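Local structure of putative iron-regulated protein A (Parabacteroides distasonis ATCC 8503, 4ECG) at residues A[90-95]-A[289-294]; A[107-112]-A[275-280]; A[283-288]-A[344-349]. The protein binds calcium and is a putative metalloendopeptidase of the imelysin-like (peptidase M75) family, possibly an iron-regulated envelope protein. All coordinates share one frame; numbering follows the deposited sequence.

Overall arrangement
The three contacts gather round one helix, 284-300, and the calcium site beside it. Contact 1 (90-95 with 289-294) and contact 2 (107-112 with 275-280), with centres about 16 Å apart, meet across a calcium ion: Glu92 OE2 and Asp109 OD2 both bind it and lie 4.1 Å from each other. Contact 3 (283-288 with 344-349) packs the start of the same helix, its centre about 13 Å from that of contact 2. These two are tied by probable hydrogen bonds, Ser278 OG to Asp287 OD2 at 2.8 Å and Glu277 O to Ser284 OG at 2.9 Å. Contacts 1 and 3 follow directly on one another along helix 284-300, their centres about 15 Å apart.

Contact 1: residues A[90-95]-A[289-294]; sequences QSEAFL and KNNIVS. With CA (calcium ion), chain F.
Ser294 turns its hydroxyl from helix 284-300 into the bend of residues 90-95, where it is gripped by two hydrogen bonds, one donated and one accepted. With OG anti to the backbone N (chi1 -169°), it donates to Gln90 O at 2.7 Å and accepts from Ala93 N at 2.9 Å. The first of these bonds does not use a carbonyl lone pair: OG stands above the plane of the Gln90 peptide group. Phe94, held in the crowded position between its own N and carbonyl carbon, brings CE1 up to the same hydroxyl obliquely.

Gln90 runs extended beyond CG along the helix surface and lies side by side with Val293, both pointing the same way. Its NE2 donates to Asn290 OD1 at 2.7 Å, but the two amides are turned 72° against each other, and the donor arrives from above the Asn290 carbonyl plane. Gln90 OE1 is bonded to Arg303. The bend follows helix 71-89 directly, and in this mainly helical, imelysin-like fold the contact joins its exit to helix 284-300 close to the centre of the chain, at the edge of a calcium site.

Glu92 reaches past Asn291 to that site, and its OE2 binds the calcium ion at 2.8 Å together with Asp109. The planes of the Glu92 carboxylate and the Asn291 amide are 47° apart, with Asn291 ND2 3.6 Å from Glu92 CD. This is packing, since ND2 is bonded to Glu89 O and Asn291 OD1 takes a hydrogen bond from Lys250. Lys250 also forms a long, weak ion pair with Glu92 OE1.

Contact 2: residues A[107-112]-A[275-280]; sequences SLDSWP and AVESWY. With CA (calcium ion), chain F; CA (calcium ion), chain K.
Asp109 brings its carboxylate up to that of Glu277, the two planes 57° apart and Asp109 OD1 3.8 Å from Glu277 OE2. Asp109 OD2, which also takes a hydrogen bond from Trp88 NE1, binds calcium at 2.5 Å, and Arg85, salt-bridged to OD1, probably offsets part of the like-charge repulsion. A water donates to both Asp109 O and Glu277 OE2. Glu277 OE2 is also bonded to His149, which belongs with Glu152 to the GxHxxE motif of the imelysin family; this would place the contact beside the likely functional site.

Trp111 follows, its indole CG anti to the backbone N (chi1 -174°), which lays the ring along Glu277. Glu277 CA sits 3.8 Å from the centroid of the five-membered ring, over its face, as a CH-pi contact. Indole NE1 gives a weak hydrogen bond to Ala275 O at 3.3 Å, near the ring plane. At the far end the six-membered ring turns its edge toward the face of Tyr280 in an offset edge-to-face pair, while Trp279 meets it rim to rim. The carbonyl O of Trp111 binds a second calcium at 2.3 Å, and Pro112, after a cis peptide, covers the other indole face with CB.

Contact 3: residues A[283-288]-A[344-349]; sequences NSLDDY and IGYPFR
The first turn of helix 284-300 faces the loop 344-349, whose chain passes through a cis peptide before Pro347 and winds into a 3-10 turn at Phe348, with Leu285 CA 6.5 Å from Phe348 CA. This is helix-to-loop packing in the mainly helical body of the imelysin-like fold: the loop that links helix 324-343 to helix 355-377 is laid across the start of helix 284-300.

Leu285 carries much of the contact by reaching into the bend of the loop. Its branches divide the work: CD1 presses against the backbone, 3.5 Å from Ile344 O, and approaches the Tyr346 ring at its edge, whereas CD2 meets the Ile344 side chain at CB, 4.0 Å away. The stem of the leucine lies against Phe348, with Leu285 CG 4.1 Å from Phe348 CB, the two side chains crossing at about a right angle.

Phe348 has CG anti to its backbone N (chi1 -170°), and this carries the ring back to the helix, where Tyr288 points an edge at its face. The rings form an offset edge-to-face pair, centroids 5.7 Å apart and planes at 89°, with the phenol in the lead: Tyr288 OH is 3.5 Å from Phe348 CD2. One face of the tyrosine ring is covered by Ser284 O, and Val246 and Ile251 of helix 239-259 also touch this side chain. An alanine here would probably open a gap between helix 284-300 and the loop, beside helix 239-259, and leave the Phe348 ring without its edge partner, freer to turn.

Polar linkage is indirect. Ser284 OG is bonded to Glu277 O and also accepts from a water at 2.8 Å, and that water in turn accepts from Arg349 N at 3.0 Å.

Contact 1: residues A[90-95]-A[289-294]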
loop_
_atom_site.group_PDB
_atom_site.type_symbol
_atom_site.label_atom_id
_atom_site.label_comp_id
_atom_site.label_asym_id
_atom_site.label_seq_id
_atom_site.Cartn_x
_atom_site.Cartn_y
_atom_site.Cartn_z
ATOM N N GLN A 90 -3.575 -0.797 3.114
ATOM C CA GLN A 90 -4.959 -0.444 2.830
ATOM C C GLN A 90 -5.101 0.958 2.253
ATOM O O GLN A 90 -6.222 1.407 1.979
ATOM C CB GLN A 90 -5.856 -0.648 4.067
ATOM C CG GLN A 90 -5.998 -2.132 4.403
ATOM C CD GLN A 90 -7.061 -2.459 5.430
ATOM O OE1 GLN A 90 -7.624 -1.595 6.054
ATOM N NE2 GLN A 90 -7.306 -3.731 5.613
ATOM N N SER A 91 -3.974 1.632 1.987
ATOM C CA SER A 91 -4.027 2.995 1.467
ATOM C C SER A 91 -3.423 3.122 0.098
ATOM O O SER A 91 -3.355 4.227 -0.443
ATOM C CB SER A 91 -3.329 3.959 2.427
ATOM O OG SER A 91 -1.941 3.954 2.226
ATOM N N GLU A 92 -3.023 2.003 -0.492
ATOM C CA GLU A 92 -2.341 2.042 -1.776
ATOM C C GLU A 92 -3.266 2.286 -2.962
ATOM O O GLU A 92 -2.759 2.503 -4.084
ATOM C CB GLU A 92 -1.437 0.825 -1.993
ATOM C CG GLU A 92 -0.171 0.885 -1.116
ATOM C CD GLU A 92 0.996 -0.002 -1.572
ATOM O OE1 GLU A 92 1.167 -0.228 -2.794
ATOM O OE2 GLU A 92 1.774 -0.434 -0.676
ATOM N N ALA A 93 -4.587 2.293 -2.736
ATOM C CA ALA A 93 -5.527 2.672 -3.820
ATOM C C ALA A 93 -5.584 4.191 -3.962
ATOM O O ALA A 93 -6.171 4.693 -4.920
ATOM C CB ALA A 93 -6.933 2.105 -3.590
ATOM N N PHE A 94 -4.965 4.907 -3.011
ATOM C CA PHE A 94 -4.890 6.345 -3.066
ATOM C C PHE A 94 -3.504 6.927 -2.691
ATOM O O PHE A 94 -3.332 7.668 -1.714
ATOM C CB PHE A 94 -6.020 6.974 -2.243
ATOM C CG PHE A 94 -6.249 6.354 -0.902
ATOM C CD1 PHE A 94 -7.065 5.261 -0.767
ATOM C CD2 PHE A 94 -5.695 6.901 0.232
ATOM C CE1 PHE A 94 -7.338 4.724 0.500
ATOM C CE2 PHE A 94 -5.943 6.371 1.463
ATOM C CZ PHE A 94 -6.774 5.280 1.609
ATOM N N LEU A 95 -2.523 6.596 -3.523
ATOM C CA LEU A 95 -1.164 7.099 -3.364
ATOM C C LEU A 95 -1.044 8.469 -4.009
ATOM O O LEU A 95 0.003 9.133 -3.878
ATOM C CB LEU A 95 -0.154 6.155 -4.009
ATOM C CG LEU A 95 0.142 4.914 -3.191
ATOM C CD1 LEU A 95 0.821 3.924 -4.127
ATOM C CD2 LEU A 95 0.989 5.301 -1.962
ATOM N N LYS A 289 -3.502 -8.744 -0.211
ATOM C CA LYS A 289 -4.890 -8.679 0.190
ATOM C C LYS A 289 -5.249 -7.276 0.660
ATOM O O LYS A 289 -6.323 -6.746 0.291
ATOM C CB LYS A 289 -5.204 -9.719 1.317
ATOM C CG LYS A 289 -6.600 -9.630 1.924
ATOM C CD LYS A 289 -6.643 -10.102 3.379
ATOM C CE LYS A 289 -6.270 -8.986 4.340
ATOM N NZ LYS A 289 -6.108 -9.488 5.721
ATOM N N ASN A 290 -4.388 -6.670 1.491
ATOM C CA ASN A 290 -4.754 -5.342 2.015
ATOM C C ASN A 290 -4.776 -4.281 0.897
ATOM O O ASN A 290 -5.647 -3.411 0.902
ATOM C CB ASN A 290 -3.889 -4.935 3.199
ATOM C CG ASN A 290 -4.330 -5.608 4.496
ATOM O OD1 ASN A 290 -5.541 -5.669 4.803
ATOM N ND2 ASN A 290 -3.344 -6.040 5.309
ATOM N N ASN A 291 -3.850 -4.378 -0.053
ATOM C CA ASN A 291 -3.912 -3.544 -1.232
ATOM C C ASN A 291 -5.248 -3.635 -2.015
ATOM O O ASN A 291 -5.728 -2.646 -2.586
ATOM C CB ASN A 291 -2.830 -3.934 -2.209
ATOM C CG ASN A 291 -1.422 -3.693 -1.709
ATOM O OD1 ASN A 291 -0.494 -4.382 -2.155
ATOM N ND2 ASN A 291 -1.240 -2.716 -0.807
ATOM N N ILE A 292 -5.858 -4.811 -2.060
ATOM C CA ILE A 292 -7.139 -4.914 -2.755
ATOM C C ILE A 292 -8.246 -4.452 -1.807
ATOM O O ILE A 292 -9.190 -3.865 -2.248
ATOM C CB ILE A 292 -7.364 -6.322 -3.289
ATOM C CG1 ILE A 292 -6.183 -6.730 -4.176
ATOM C CG2 ILE A 292 -8.692 -6.402 -4.017
ATOM C CD1 ILE A 292 -5.863 -5.811 -5.371
ATOM N N VAL A 293 -8.090 -4.619 -0.496
ATOM C CA VAL A 293 -9.071 -4.059 0.469
ATOM C C VAL A 293 -9.110 -2.533 0.283
ATOM O O VAL A 293 -10.145 -1.928 0.350
ATOM C CB VAL A 293 -8.856 -4.524 1.956
ATOM C CG1 VAL A 293 -9.817 -3.850 2.927
ATOM C CG2 VAL A 293 -9.129 -5.987 2.101
ATOM N N SER A 294 -7.986 -1.915 0.000
ATOM C CA SER A 294 -7.959 -0.493 -0.293
ATOM C C SER A 294 -8.906 -0.128 -1.434
ATOM O O SER A 294 -9.617 0.882 -1.334
ATOM C CB SER A 294 -6.530 -0.046 -0.657
ATOM O OG SER A 294 -6.432 1.351 -0.697
HETATM CA CA CA F . 4.298 -1.520 -0.719
#

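Contact 2: residues A[107-112]-A[275-280]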
loop_
_atom_site.group_PDB
_atom_site.type_symbol
_atom_site.label_atom_id
_atom_site.label_comp_id
_atom_site.label_asym_id
_atom_site.label_seq_id
_atom_site.Cartn_x
_atom_site.Cartn_y
_atom_site.Cartn_z
ATOM N N SER A 107 9.866 6.917 0.522
ATOM C CA SER A 107 10.576 7.182 1.759
ATOM C C SER A 107 10.208 6.131 2.812
ATOM O O SER A 107 11.052 5.677 3.554
ATOM C CB SER A 107 10.295 8.592 2.262
ATOM O OG SER A 107 11.124 8.899 3.381
ATOM N N LEU A 108 8.948 5.744 2.836
ATOM C CA LEU A 108 8.384 4.833 3.834
ATOM C C LEU A 108 8.614 3.370 3.489
ATOM O O LEU A 108 8.585 2.549 4.383
ATOM C CB LEU A 108 6.866 5.040 3.902
ATOM C CG LEU A 108 6.344 6.087 4.884
ATOM C CD1 LEU A 108 4.923 6.430 4.511
ATOM C CD2 LEU A 108 6.473 5.553 6.332
ATOM N N ASP A 109 8.804 3.017 2.201
ATOM C CA ASP A 109 8.532 1.641 1.817
ATOM C C ASP A 109 9.252 1.209 0.548
ATOM O O ASP A 109 8.692 0.497 -0.285
ATOM C CB ASP A 109 7.005 1.468 1.693
ATOM C CG ASP A 109 6.520 -0.014 1.782
ATOM O OD1 ASP A 109 7.159 -0.874 2.442
ATOM O OD2 ASP A 109 5.427 -0.290 1.202
ATOM N N SER A 110 10.530 1.557 0.445
ATOM C CA SER A 110 11.301 1.103 -0.696
ATOM C C SER A 110 11.612 -0.394 -0.631
ATOM O O SER A 110 11.933 -0.951 0.431
ATOM C CB SER A 110 12.590 1.933 -0.863
ATOM O OG SER A 110 12.289 3.301 -1.118
ATOM N N TRP A 111 11.528 -1.023 -1.800
ATOM C CA TRP A 111 11.935 -2.401 -2.019
ATOM C C TRP A 111 12.455 -2.554 -3.445
ATOM O O TRP A 111 11.907 -1.948 -4.395
ATOM C CB TRP A 111 10.725 -3.313 -1.801
ATOM C CG TRP A 111 11.069 -4.767 -1.872
ATOM C CD1 TRP A 111 10.849 -5.642 -2.924
ATOM C CD2 TRP A 111 11.767 -5.560 -0.861
ATOM N NE1 TRP A 111 11.371 -6.885 -2.647
ATOM C CE2 TRP A 111 11.939 -6.895 -1.430
ATOM C CE3 TRP A 111 12.325 -5.282 0.375
ATOM C CZ2 TRP A 111 12.587 -7.900 -0.742
ATOM C CZ3 TRP A 111 12.968 -6.299 1.068
ATOM C CH2 TRP A 111 13.088 -7.582 0.529
ATOM N N PRO A 112 13.543 -3.325 -3.629
ATOM C CA PRO A 112 14.404 -3.937 -2.596
ATOM C C PRO A 112 15.347 -2.926 -1.927
ATOM O O PRO A 112 15.355 -1.741 -2.277
ATOM C CB PRO A 112 15.227 -4.972 -3.387
ATOM C CG PRO A 112 15.308 -4.383 -4.743
ATOM C CD PRO A 112 14.016 -3.645 -4.982
ATOM N N ALA A 275 13.049 -11.385 -4.566
ATOM C CA ALA A 275 12.155 -10.350 -5.122
ATOM C C ALA A 275 10.846 -10.221 -4.338
ATOM O O ALA A 275 10.100 -9.280 -4.576
ATOM C CB ALA A 275 11.868 -10.568 -6.609
ATOM N N VAL A 276 10.542 -11.145 -3.431
ATOM C CA VAL A 276 9.233 -11.097 -2.693
ATOM C C VAL A 276 9.239 -10.034 -1.612
ATOM O O VAL A 276 9.916 -10.175 -0.615
ATOM C CB VAL A 276 8.861 -12.463 -2.024
ATOM C CG1 VAL A 276 7.575 -12.348 -1.154
ATOM C CG2 VAL A 276 8.785 -13.570 -3.069
ATOM N N GLU A 277 8.504 -8.952 -1.810
ATOM C CA GLU A 277 8.369 -7.939 -0.787
ATOM C C GLU A 277 7.730 -8.496 0.517
ATOM O O GLU A 277 6.663 -9.080 0.457
ATOM C CB GLU A 277 7.514 -6.790 -1.347
ATOM C CG GLU A 277 7.618 -5.500 -0.534
ATOM C CD GLU A 277 6.990 -4.262 -1.207
ATOM O OE1 GLU A 277 6.750 -4.288 -2.443
ATOM O OE2 GLU A 277 6.747 -3.253 -0.474
ATOM N N SER A 278 8.372 -8.262 1.670
ATOM C CA SER A 278 7.936 -8.704 3.013
ATOM C C SER A 278 8.160 -10.203 3.220
ATOM O O SER A 278 7.572 -10.803 4.074
ATOM C CB SER A 278 6.480 -8.384 3.307
ATOM O OG SER A 278 6.276 -7.003 3.242
ATOM N N TRP A 279 9.086 -10.798 2.498
ATOM C CA TRP A 279 9.527 -12.104 2.878
ATOM C C TRP A 279 10.254 -12.197 4.189
ATOM O O TRP A 279 10.288 -13.271 4.797
ATOM C CB TRP A 279 10.343 -12.730 1.747
ATOM C CG TRP A 279 11.811 -12.426 1.683
ATOM C CD1 TRP A 279 12.437 -11.448 0.930
ATOM C CD2 TRP A 279 12.902 -13.170 2.319
ATOM N NE1 TRP A 279 13.796 -11.494 1.090
ATOM C CE2 TRP A 279 14.145 -12.530 1.868
ATOM C CE3 TRP A 279 12.968 -14.241 3.176
ATOM C CZ2 TRP A 279 15.384 -12.973 2.258
ATOM C CZ3 TRP A 279 14.225 -14.685 3.571
ATOM C CH2 TRP A 279 15.410 -14.044 3.130
ATOM N N TYR A 280 10.855 -11.125 4.670
ATOM C CA TYR A 280 11.543 -11.241 5.971
ATOM C C TYR A 280 10.573 -11.680 7.066
ATOM O O TYR A 280 10.895 -12.538 7.899
ATOM C CB TYR A 280 12.249 -9.924 6.378
ATOM C CG TYR A 280 13.244 -9.390 5.365
ATOM C CD1 TYR A 280 14.081 -10.249 4.625
ATOM C CD2 TYR A 280 13.374 -8.031 5.150
ATOM C CE1 TYR A 280 15.009 -9.740 3.715
ATOM C CE2 TYR A 280 14.268 -7.537 4.225
ATOM C CZ TYR A 280 15.093 -8.375 3.514
ATOM O OH TYR A 280 15.990 -7.841 2.567
HETATM CA CA CA F . 4.298 -1.520 -0.719
HETATM CA CA CA K . 10.848 -1.009 -6.250
HETATM O O HOH W 1 7.515 -1.075 -2.103
HETATM O O HOH W 2 11.823 0.648 -4.818
HETATM O O HOH W 3 11.497 -3.027 -7.475
HETATM O O HOH W 4 9.176 -0.953 -4.455
#

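Contact 3: residues A[283-288]-A[344-349]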
loop_
_atom_site.group_PDB
_atom_site.type_symbol
_atom_site.label_atom_id
_atom_site.label_comp_id
_atom_site.label_asym_id
_atom_site.label_seq_id
_atom_site.Cartn_x
_atom_site.Cartn_y
_atom_site.Cartn_z
ATOM N N ASN A 283 4.855 -11.315 5.376
ATOM C CA ASN A 283 3.686 -10.466 5.425
ATOM C C ASN A 283 3.179 -10.236 4.024
ATOM O O ASN A 283 2.330 -9.398 3.824
ATOM C CB ASN A 283 3.994 -9.122 6.134
ATOM C CG ASN A 283 2.839 -8.601 7.018
ATOM O OD1 ASN A 283 2.555 -9.119 8.125
ATOM N ND2 ASN A 283 2.245 -7.497 6.579
ATOM N N SER A 284 3.646 -11.002 3.061
ATOM C CA SER A 284 3.430 -10.616 1.667
ATOM C C SER A 284 1.967 -10.745 1.260
ATOM O O SER A 284 1.355 -9.775 0.743
ATOM C CB SER A 284 4.319 -11.437 0.757
ATOM O OG SER A 284 5.590 -11.597 1.385
ATOM N N LEU A 285 1.410 -11.925 1.502
ATOM C CA LEU A 285 -0.009 -12.174 1.192
ATOM C C LEU A 285 -0.949 -11.263 1.962
ATOM O O LEU A 285 -1.927 -10.819 1.398
ATOM C CB LEU A 285 -0.398 -13.646 1.394
ATOM C CG LEU A 285 0.331 -14.623 0.444
ATOM C CD1 LEU A 285 0.051 -16.067 0.831
ATOM C CD2 LEU A 285 0.002 -14.326 -1.025
ATOM N N ASP A 286 -0.677 -10.963 3.224
ATOM C CA ASP A 286 -1.505 -9.953 3.938
ATOM C C ASP A 286 -1.390 -8.585 3.221
ATOM O O ASP A 286 -2.396 -7.887 3.007
ATOM C CB ASP A 286 -1.092 -9.763 5.425
ATOM C CG ASP A 286 -1.585 -10.868 6.337
ATOM O OD1 ASP A 286 -2.760 -11.267 6.236
ATOM O OD2 ASP A 286 -0.780 -11.309 7.187
ATOM N N ASP A 287 -0.177 -8.210 2.819
ATOM C CA ASP A 287 -0.002 -6.949 2.083
ATOM C C ASP A 287 -0.872 -6.941 0.840
ATOM O O ASP A 287 -1.649 -6.013 0.623
ATOM C CB ASP A 287 1.440 -6.726 1.669
ATOM C CG ASP A 287 2.410 -6.465 2.867
ATOM O OD1 ASP A 287 1.965 -6.270 4.026
ATOM O OD2 ASP A 287 3.632 -6.462 2.605
ATOM N N TYR A 288 -0.777 -7.998 0.033
ATOM C CA TYR A 288 -1.450 -7.971 -1.256
ATOM C C TYR A 288 -2.964 -7.920 -1.106
ATOM O O TYR A 288 -3.629 -7.149 -1.794
ATOM C CB TYR A 288 -1.051 -9.124 -2.162
ATOM C CG TYR A 288 0.443 -9.427 -2.308
ATOM C CD1 TYR A 288 1.403 -8.450 -2.229
ATOM C CD2 TYR A 288 0.858 -10.713 -2.555
ATOM C CE1 TYR A 288 2.759 -8.741 -2.370
ATOM C CE2 TYR A 288 2.204 -11.016 -2.713
ATOM C CZ TYR A 288 3.149 -10.027 -2.588
ATOM O OH TYR A 288 4.468 -10.374 -2.674
ATOM N N ILE A 344 -3.704 -18.461 -2.245
ATOM C CA ILE A 344 -2.255 -18.743 -2.486
ATOM C C ILE A 344 -1.631 -19.291 -1.222
ATOM O O ILE A 344 -1.921 -18.836 -0.104
ATOM C CB ILE A 344 -1.408 -17.535 -2.989
ATOM C CG1 ILE A 344 -1.942 -17.047 -4.355
ATOM C CG2 ILE A 344 0.066 -17.926 -3.133
ATOM C CD1 ILE A 344 -1.547 -15.656 -4.751
ATOM N N GLY A 345 -0.750 -20.265 -1.420
ATOM C CA GLY A 345 -0.108 -20.940 -0.318
ATOM C C GLY A 345 0.763 -20.014 0.504
ATOM O O GLY A 345 1.537 -19.271 -0.022
ATOM N N TYR A 346 0.657 -20.128 1.821
ATOM C CA TYR A 346 1.346 -19.276 2.768
ATOM C C TYR A 346 2.524 -19.983 3.368
ATOM O O TYR A 346 2.435 -21.173 3.713
ATOM C CB TYR A 346 0.387 -18.890 3.908
ATOM C CG TYR A 346 1.060 -18.190 5.085
ATOM C CD1 TYR A 346 1.205 -16.816 5.107
ATOM C CD2 TYR A 346 1.562 -18.922 6.165
ATOM C CE1 TYR A 346 1.807 -16.187 6.198
ATOM C CE2 TYR A 346 2.168 -18.298 7.248
ATOM C CZ TYR A 346 2.283 -16.940 7.251
ATOM O OH TYR A 346 2.843 -16.326 8.299
ATOM N N PRO A 347 3.634 -19.264 3.544
ATOM C CA PRO A 347 3.861 -17.899 3.108
ATOM C C PRO A 347 4.192 -17.919 1.619
ATOM O O PRO A 347 4.626 -18.950 1.127
ATOM C CB PRO A 347 5.084 -17.511 3.911
ATOM C CG PRO A 347 5.903 -18.778 3.941
ATOM C CD PRO A 347 4.875 -19.887 4.039
ATOM N N PHE A 348 4.033 -16.794 0.924
ATOM C CA PHE A 348 4.311 -16.682 -0.559
ATOM C C PHE A 348 5.742 -17.027 -0.873
ATOM O O PHE A 348 6.026 -17.665 -1.866
ATOM C CB PHE A 348 4.093 -15.249 -0.993
ATOM C CG PHE A 348 4.096 -15.008 -2.493
ATOM C CD1 PHE A 348 3.511 -15.905 -3.384
ATOM C CD2 PHE A 348 4.612 -13.826 -2.991
ATOM C CE1 PHE A 348 3.472 -15.625 -4.728
ATOM C CE2 PHE A 348 4.582 -13.533 -4.339
ATOM C CZ PHE A 348 4.008 -14.433 -5.207
ATOM N N ARG A 349 6.667 -16.604 -0.032
ATOM C CA ARG A 349 8.072 -16.992 -0.299
ATOM C C ARG A 349 8.392 -18.459 -0.382
ATOM O O ARG A 349 9.467 -18.777 -0.888
ATOM C CB ARG A 349 9.075 -16.288 0.635
ATOM C CG ARG A 349 8.941 -16.600 2.104
ATOM C CD ARG A 349 9.625 -17.858 2.503
ATOM N NE ARG A 349 11.004 -17.664 2.851
ATOM C CZ ARG A 349 12.042 -18.196 2.211
ATOM N NH1 ARG A 349 11.901 -18.902 1.099
ATOM N NH2 ARG A 349 13.249 -18.027 2.723
HETATM O O HOH W 5 6.247 -14.276 1.796
#